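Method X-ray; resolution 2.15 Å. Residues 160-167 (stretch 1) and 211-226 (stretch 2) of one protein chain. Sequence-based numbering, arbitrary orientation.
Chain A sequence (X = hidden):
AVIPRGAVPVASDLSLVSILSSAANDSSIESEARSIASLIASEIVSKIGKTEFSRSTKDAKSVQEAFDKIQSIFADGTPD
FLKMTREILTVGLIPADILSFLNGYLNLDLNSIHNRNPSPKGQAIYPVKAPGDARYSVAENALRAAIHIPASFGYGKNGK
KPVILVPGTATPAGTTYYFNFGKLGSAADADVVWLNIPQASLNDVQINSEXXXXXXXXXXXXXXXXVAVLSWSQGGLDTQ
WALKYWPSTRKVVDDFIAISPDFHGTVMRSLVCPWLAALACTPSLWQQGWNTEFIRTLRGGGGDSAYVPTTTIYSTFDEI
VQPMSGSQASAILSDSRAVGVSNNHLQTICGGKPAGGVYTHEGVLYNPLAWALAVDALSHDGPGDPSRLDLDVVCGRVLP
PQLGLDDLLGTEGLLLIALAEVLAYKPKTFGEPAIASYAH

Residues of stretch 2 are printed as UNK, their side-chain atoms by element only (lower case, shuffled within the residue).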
# COMPACT_ATOMS: atom_id res chain seq x y z
N LYS A 160 18.87 -5.96 -13.53
CA LYS A 160 17.77 -5.26 -12.88
C LYS A 160 17.23 -6.13 -11.77
O LYS A 160 16.87 -7.28 -12.00
CB LYS A 160 16.66 -4.88 -13.88
CG LYS A 160 17.15 -4.08 -15.08
CD LYS A 160 16.10 -3.15 -15.65
CE LYS A 160 15.17 -3.79 -16.66
NZ LYS A 160 14.22 -2.79 -17.22
N LYS A 161 17.22 -5.60 -10.55
CA LYS A 161 16.74 -6.31 -9.37
C LYS A 161 15.21 -6.43 -9.42
O LYS A 161 14.53 -5.42 -9.55
CB LYS A 161 17.19 -5.57 -8.09
CG LYS A 161 16.88 -6.27 -6.77
CD LYS A 161 17.82 -7.43 -6.52
CE LYS A 161 18.15 -7.58 -5.07
NZ LYS A 161 19.37 -6.81 -4.71
N PRO A 162 14.64 -7.66 -9.32
CA PRO A 162 13.18 -7.78 -9.29
C PRO A 162 12.60 -7.12 -8.03
O PRO A 162 13.14 -7.31 -6.95
CB PRO A 162 12.94 -9.30 -9.31
CG PRO A 162 14.25 -9.90 -9.79
CD PRO A 162 15.28 -8.99 -9.21
N VAL A 163 11.57 -6.29 -8.20
CA VAL A 163 10.93 -5.57 -7.09
C VAL A 163 9.44 -5.93 -7.06
O VAL A 163 8.71 -5.69 -8.02
CB VAL A 163 11.18 -4.03 -7.12
CG1 VAL A 163 10.46 -3.33 -5.97
CG2 VAL A 163 12.67 -3.71 -7.09
N ILE A 164 9.00 -6.53 -5.94
CA ILE A 164 7.61 -6.92 -5.75
C ILE A 164 6.87 -5.76 -5.12
O ILE A 164 7.20 -5.34 -4.01
CB ILE A 164 7.47 -8.23 -4.91
CG1 ILE A 164 8.28 -9.38 -5.55
CG2 ILE A 164 5.98 -8.60 -4.75
CD1 ILE A 164 8.64 -10.48 -4.62
N LEU A 165 5.86 -5.25 -5.84
CA LEU A 165 5.02 -4.15 -5.37
C LEU A 165 3.80 -4.73 -4.66
O LEU A 165 2.98 -5.40 -5.29
CB LEU A 165 4.62 -3.22 -6.52
CG LEU A 165 5.75 -2.65 -7.39
CD1 LEU A 165 5.18 -1.84 -8.54
CD2 LEU A 165 6.74 -1.81 -6.56
N VAL A 166 3.73 -4.54 -3.34
CA VAL A 166 2.67 -5.07 -2.48
C VAL A 166 1.63 -3.97 -2.22
O VAL A 166 1.99 -2.89 -1.77
CB VAL A 166 3.24 -5.72 -1.17
CG1 VAL A 166 2.13 -6.34 -0.33
CG2 VAL A 166 4.30 -6.76 -1.49
N PRO A 167 0.33 -4.24 -2.50
CA PRO A 167 -0.69 -3.19 -2.34
C PRO A 167 -1.11 -2.95 -0.90
O PRO A 167 -0.76 -3.73 -0.01
CB PRO A 167 -1.85 -3.74 -3.16
CG PRO A 167 -1.74 -5.21 -2.98
CD PRO A 167 -0.26 -5.48 -3.04
N UNK A 211 0.18 -14.61 -0.02
CA UNK A 211 0.42 -14.14 -1.38
C UNK A 211 1.77 -13.45 -1.48
O UNK A 211 2.44 -13.62 -2.49
c UNK A 211 -4.11 -14.83 -1.12
c UNK A 211 -2.34 -14.58 -3.24
c UNK A 211 -2.02 -13.98 -2.03
c UNK A 211 -0.72 -13.23 -1.85
c UNK A 211 -2.92 -14.12 -0.97
o UNK A 211 -5.59 -16.08 -2.51
c UNK A 211 -4.41 -15.41 -2.34
c UNK A 211 -3.53 -15.29 -3.40
N UNK A 212 2.19 -12.72 -0.43
CA UNK A 212 3.49 -12.04 -0.36
C UNK A 212 4.60 -13.09 -0.22
O UNK A 212 5.57 -13.04 -0.97
c UNK A 212 3.57 -10.95 0.75
c UNK A 212 2.51 -9.88 0.55
c UNK A 212 4.96 -10.32 0.79
N UNK A 213 4.45 -14.04 0.74
CA UNK A 213 5.42 -15.12 0.98
C UNK A 213 5.63 -15.93 -0.29
O UNK A 213 6.78 -16.16 -0.68
c UNK A 213 4.95 -16.02 2.11
N UNK A 214 4.53 -16.32 -0.98
CA UNK A 214 4.67 -17.06 -2.23
C UNK A 214 5.31 -16.22 -3.32
O UNK A 214 6.20 -16.73 -4.00
c UNK A 214 3.97 -20.29 -6.10
c UNK A 214 3.55 -18.62 -3.89
c UNK A 214 3.56 -18.98 -6.29
c UNK A 214 3.97 -19.94 -3.72
o UNK A 214 4.19 -21.10 -7.19
c UNK A 214 3.35 -18.16 -5.18
c UNK A 214 4.18 -20.77 -4.82
c UNK A 214 3.35 -17.71 -2.70
N UNK A 215 4.88 -14.95 -3.48
CA UNK A 215 5.43 -14.03 -4.50
C UNK A 215 6.93 -13.87 -4.32
O UNK A 215 7.67 -13.93 -5.30
c UNK A 215 4.73 -12.68 -4.45
N UNK A 216 7.39 -13.73 -3.06
CA UNK A 216 8.82 -13.61 -2.77
C UNK A 216 9.59 -14.83 -3.28
O UNK A 216 10.49 -14.68 -4.11
c UNK A 216 9.10 -13.32 -1.27
c UNK A 216 10.59 -13.50 -0.97
c UNK A 216 8.55 -11.63 0.67
c UNK A 216 8.64 -11.88 -0.88
N UNK A 217 9.20 -16.04 -2.82
CA UNK A 217 9.86 -17.29 -3.20
C UNK A 217 9.70 -17.62 -4.68
O UNK A 217 10.64 -18.16 -5.27
o UNK A 217 11.05 -17.71 -0.69
n UNK A 217 9.37 -18.99 0.04
c UNK A 217 9.41 -18.43 -2.30
c UNK A 217 10.01 -18.34 -0.91
N UNK A 218 8.57 -17.25 -5.28
CA UNK A 218 8.33 -17.49 -6.70
C UNK A 218 9.16 -16.57 -7.59
O UNK A 218 9.77 -17.05 -8.55
o UNK A 218 5.88 -17.89 -12.63
c UNK A 218 6.19 -18.93 -10.50
c UNK A 218 6.23 -16.54 -10.71
c UNK A 218 6.82 -17.41 -7.05
c UNK A 218 6.54 -17.55 -8.53
c UNK A 218 6.10 -17.80 -11.28
c UNK A 218 6.45 -16.43 -9.34
c UNK A 218 6.41 -18.80 -9.12
N UNK A 219 9.16 -15.26 -7.30
CA UNK A 219 9.90 -14.29 -8.11
C UNK A 219 11.41 -14.54 -7.95
O UNK A 219 12.13 -14.50 -8.95
c UNK A 219 9.45 -12.83 -7.84
c UNK A 219 7.63 -12.70 -9.81
c UNK A 219 7.97 -12.60 -8.28
c UNK A 219 10.40 -11.79 -8.47
N UNK A 220 11.86 -14.91 -6.74
CA UNK A 220 13.27 -15.23 -6.52
C UNK A 220 13.69 -16.47 -7.33
O UNK A 220 14.77 -16.47 -7.93
o UNK A 220 14.93 -15.71 -4.82
c UNK A 220 13.56 -15.45 -5.04
N UNK A 221 12.82 -17.51 -7.39
CA UNK A 221 13.07 -18.76 -8.11
C UNK A 221 13.20 -18.57 -9.62
O UNK A 221 14.20 -19.01 -10.19
c UNK A 221 12.00 -19.79 -7.80
N UNK A 222 12.21 -17.91 -10.27
CA UNK A 222 12.18 -17.67 -11.72
C UNK A 222 13.29 -16.73 -12.20
O UNK A 222 13.68 -16.78 -13.37
c UNK A 222 9.71 -18.29 -12.07
c UNK A 222 9.23 -15.10 -12.28
c UNK A 222 10.36 -15.84 -11.59
c UNK A 222 10.78 -17.19 -12.24
N UNK A 223 13.76 -15.85 -11.31
CA UNK A 223 14.80 -14.87 -11.60
C UNK A 223 16.19 -15.34 -11.20
O UNK A 223 17.16 -14.70 -11.60
c UNK A 223 14.50 -13.56 -10.87
o UNK A 223 13.16 -13.14 -11.09
N UNK A 224 16.28 -16.41 -10.36
CA UNK A 224 17.53 -16.95 -9.79
C UNK A 224 18.29 -15.78 -9.15
O UNK A 224 19.47 -15.54 -9.43
o UNK A 224 19.36 -19.18 -13.23
c UNK A 224 18.39 -17.66 -10.87
c UNK A 224 18.66 -19.71 -12.34
c UNK A 224 17.71 -18.83 -11.54
o UNK A 224 18.69 -20.93 -12.07
N UNK A 225 17.56 -14.99 -8.36
CA UNK A 225 18.09 -13.76 -7.80
C UNK A 225 17.38 -13.41 -6.52
O UNK A 225 16.25 -13.84 -6.30
c UNK A 225 17.87 -12.62 -8.80
o UNK A 225 18.30 -11.35 -8.32
N UNK A 226 18.03 -12.59 -5.69
CA UNK A 226 17.39 -12.05 -4.52
C UNK A 226 16.50 -10.91 -5.04
O UNK A 226 16.67 -10.45 -6.18
c UNK A 226 18.40 -11.56 -3.50
n UNK A 226 19.58 -12.28 -1.52
o UNK A 226 18.72 -13.85 -2.85
c UNK A 226 18.92 -12.66 -2.60

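Position 211 carries one carbon and then a six-carbon ring bearing one oxygen, a phenol; its nearest side-chain atom, CB, is 7.6 Å from Val166 CG1: Tyr211. Position 212 has three carbons, the first carrying the other two, and one of the two methyls touches the side chain of Val166; a beta-branched set of three carbons with no heteroatom is Val212, and the contact is CG2 to Val166 CG1 at 3.7 Å. A lone carbon at 213, out of reach of the strand, gives Ala213.

At 214 the ring of six carbons with one oxygen recurs, again remote from stretch 1, so this is Tyr214; its OH is hydrogen-bonded elsewhere in the structure. Position 215 has a single carbon, CB, and the CA-to-CB bond points toward the strand. It is Ala215: Ile164 CG2 is 4.3 Å from Ala215 CB and Ile164 CD1 is 3.6 Å from Ala215 O.

Position 216 shows four carbons forked at the first, one arm two carbons long, which defines Ile216. Its CB points sideways, yet Ile164 CD1 reaches its CA at 3.6 Å and its CG1 at 4.0 Å. Two carbons, the second carrying one oxygen and one nitrogen, identify 217 as Asn217, directed away from the strand. At 218 the CA-to-CB bond points sideways and a phenol follows; CB, the nearest side-chain atom, is 7.6 Å from Ile164 CD1: Tyr218.

Position 219 repeats the four-carbon fork and points toward the strand, where it meets a proline and an isoleucine. This is Ile219, with CG2 3.7 Å from Pro162 CB and CB 4.1 Å from Ile164 CD1. Position 220 has one carbon and one oxygen and is Ser220; Ser220 OG bonds not to stretch 1 but to the backbone O of position 225, at 2.7 Å. Position 221 has a single carbon and is Ala221; position 222, a third four-carbon fork out of reach, is Ile222.

At 223 the CA-to-CB bond points toward the strand and the carbon carries one oxygen: Ser223. Its OG donates to Ile219 O at 2.7 Å and lies 3.7 Å from Pro162 CG, packing without a hydrogen bond. Position 224 has three carbons, the third carrying two oxygens: Glu224, whose positive phi (51°) takes the chain out of the helix. The carbon and oxygen at 225 are Ser225; OG is 3.9 Å from Pro162 CD and donates to the O of position 226 at 2.8 Å. Finally, 226 has two carbons, the second bearing oxygen and nitrogen: Asn226, whose backbone O is 3.2 Å from Lys161 CD.

The helix and strand run nearly antiparallel, at 159°, with axes 9.6 Å apart at closest approach. Pro162, Ile164 and Val166, alternate residues of the strand, all point toward the helix, while Val163 points away. Their partners run in reverse order, Ile219, then Ala215 and Ile216, then Val212. No hydrogen bond crosses the interface; apolar packing, centred on Ile164 with 87 Å² covered, accounts for most of the 433 Å² buried.

Stretch 2 211-226: YVAYAINYISAISESN
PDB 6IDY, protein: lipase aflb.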